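Local structure of uncharacterized RNA methyltransferase pyrab10780 (Pyrococcus abyssi, 2JJQ) at residues Q100-F103 / K104-L108. The protein methylates carbon 5 of uridine 54 in tRNA, using S-adenosyl-L-methionine as methyl donor and leaving S-adenosyl-L-homocysteine. Sequence-based numbering, arbitrary orientation.
Sequences QLEF and KRKKL
Gln100 and Lys104, one helical turn apart, reach the same water: it donates to Gln100 OE1 at 2.7 Å and accepts from Lys104 NZ at 2.8 Å. Gln100 OE1 also takes the N-H of His414 while NE2 gives to Leu95 O, which sets the amide's rotation; Lys104 NZ adds a salt bridge to Asp410 and a hydrogen bond to His417 O. The Phe103 ring slants across Lys104 and Lys107; its CD2 lies 3.9 Å from Lys104 CG, and its CZ meets a lysine methylene, Lys107 CD, at 4.1 Å. Arg105 doubles back, its bend at chi3 (-65°) laying the guanidinium over the preceding turn, with Leu101 O 3.9 Å above its plane, over the centre, and Arg105 NH2 3.5 Å from Glu102 CA. Glu102 and Lys106 run side by side, touching at Glu102 OE2 and Lys106 CE (3.3 Å); with OE2 4.2 Å from Lys106 NZ, their attraction is probably only longer-range. Four successive i to i+4 backbone bonds mark regular alpha-helix. The side chains of Gln100 and Cys90, a cluster ligand by similarity, are about 8 Å apart; those of Lys104 and Glu419, the predicted proton acceptor, about 9 Å. Within helix 97-112, Leu101, Arg105 and Leu108 face Val118 of edge strand 117-119, while Phe103 packs on Leu92 and Pro416, and Lys107 NZ donates hydrogen bonds to Asp30 O and Pro416 O.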
loop_
_atom_site.group_PDB
_atom_site.type_symbol
_atom_site.label_atom_id
_atom_site.label_comp_id
_atom_site.label_asym_id
_atom_site.label_seq_id
_atom_site.Cartn_x
_atom_site.Cartn_y
_atom_site.Cartn_z
ATOM N N GLN A 100 -10.674 11.415 10.194
ATOM C CA GLN A 100 -9.680 11.076 9.145
ATOM C C GLN A 100 -10.293 11.355 7.773
ATOM O O GLN A 100 -9.614 11.890 6.918
ATOM C CB GLN A 100 -9.281 9.596 9.253
ATOM C CG GLN A 100 -8.443 9.321 10.498
ATOM C CD GLN A 100 -8.002 7.881 10.528
ATOM O OE1 GLN A 100 -7.756 7.293 9.473
ATOM N NE2 GLN A 100 -7.967 7.284 11.715
ATOM N N LEU A 101 -11.539 10.937 7.530
ATOM C CA LEU A 101 -12.127 11.117 6.198
ATOM C C LEU A 101 -12.365 12.599 5.870
ATOM O O LEU A 101 -12.201 13.035 4.736
ATOM C CB LEU A 101 -13.466 10.346 6.103
ATOM C CG LEU A 101 -13.317 8.848 6.255
ATOM C CD1 LEU A 101 -14.821 8.230 6.282
ATOM C CD2 LEU A 101 -12.465 8.251 5.151
ATOM N N GLU A 102 -12.727 13.380 6.888
ATOM C CA GLU A 102 -12.930 14.814 6.714
ATOM C C GLU A 102 -11.587 15.479 6.339
ATOM O O GLU A 102 -11.539 16.322 5.450
ATOM C CB GLU A 102 -13.493 15.402 8.021
ATOM C CG GLU A 102 -13.640 16.905 7.983
ATOM C CD GLU A 102 -14.201 17.485 9.289
ATOM O OE1 GLU A 102 -15.155 16.909 9.863
ATOM O OE2 GLU A 102 -13.704 18.550 9.724
ATOM N N PHE A 103 -10.507 15.083 7.003
ATOM C CA PHE A 103 -9.185 15.600 6.700
ATOM C C PHE A 103 -8.830 15.302 5.232
ATOM O O PHE A 103 -8.268 16.158 4.531
ATOM C CB PHE A 103 -8.148 14.946 7.638
ATOM C CG PHE A 103 -6.712 15.031 7.124
ATOM C CD1 PHE A 103 -5.984 16.177 7.316
ATOM C CD2 PHE A 103 -6.108 13.956 6.457
ATOM C CE1 PHE A 103 -4.672 16.272 6.879
ATOM C CE2 PHE A 103 -4.810 14.023 5.996
ATOM C CZ PHE A 103 -4.076 15.229 6.170
ATOM N N LYS A 104 -9.149 14.099 4.768
ATOM C CA LYS A 104 -8.835 13.683 3.398
ATOM C C LYS A 104 -9.681 14.455 2.390
ATOM O O LYS A 104 -9.168 14.866 1.358
ATOM C CB LYS A 104 -8.988 12.156 3.237
ATOM C CG LYS A 104 -7.772 11.498 3.903
ATOM C CD LYS A 104 -7.884 10.002 4.060
ATOM C CE LYS A 104 -6.552 9.459 4.602
ATOM N NZ LYS A 104 -6.459 7.942 4.754
ATOM N N ARG A 105 -10.954 14.677 2.700
ATOM C CA ARG A 105 -11.802 15.514 1.829
ATOM C C ARG A 105 -11.229 16.903 1.664
ATOM O O ARG A 105 -11.099 17.404 0.555
ATOM C CB ARG A 105 -13.241 15.570 2.329
ATOM C CG ARG A 105 -13.899 14.253 2.113
ATOM C CD ARG A 105 -15.377 14.434 2.251
ATOM N NE ARG A 105 -15.681 14.815 3.612
ATOM C CZ ARG A 105 -16.058 13.948 4.547
ATOM N NH1 ARG A 105 -16.169 12.658 4.245
ATOM N NH2 ARG A 105 -16.323 14.377 5.773
ATOM N N LYS A 106 -10.868 17.508 2.773
ATOM C CA LYS A 106 -10.336 18.867 2.765
ATOM C C LYS A 106 -9.002 18.955 2.002
ATOM O O LYS A 106 -8.785 19.856 1.169
ATOM C CB LYS A 106 -10.168 19.334 4.207
ATOM C CG LYS A 106 -11.505 19.719 4.887
ATOM C CD LYS A 106 -11.224 20.056 6.366
ATOM C CE LYS A 106 -12.491 20.361 7.212
ATOM N NZ LYS A 106 -13.508 21.247 6.518
ATOM N N LYS A 107 -8.108 18.002 2.276
ATOM C CA LYS A 107 -6.831 17.913 1.556
ATOM C C LYS A 107 -6.979 17.807 0.045
ATOM O O LYS A 107 -6.321 18.546 -0.713
ATOM C CB LYS A 107 -6.034 16.728 2.099
ATOM C CG LYS A 107 -4.696 16.564 1.404
ATOM C CD LYS A 107 -3.983 15.404 2.107
ATOM C CE LYS A 107 -2.812 14.911 1.327
ATOM N NZ LYS A 107 -2.140 13.748 2.059
ATOM N N LEU A 108 -7.883 16.921 -0.415
ATOM C CA LEU A 108 -8.121 16.750 -1.858
ATOM C C LEU A 108 -8.697 18.015 -2.474
ATOM O O LEU A 108 -8.313 18.392 -3.596
ATOM C CB LEU A 108 -9.086 15.570 -2.150
ATOM C CG LEU A 108 -8.390 14.212 -1.887
ATOM C CD1 LEU A 108 -9.439 13.099 -1.942
ATOM C CD2 LEU A 108 -7.239 14.000 -2.908
HETATM O O HOH W 1 -8.284 7.441 6.787
#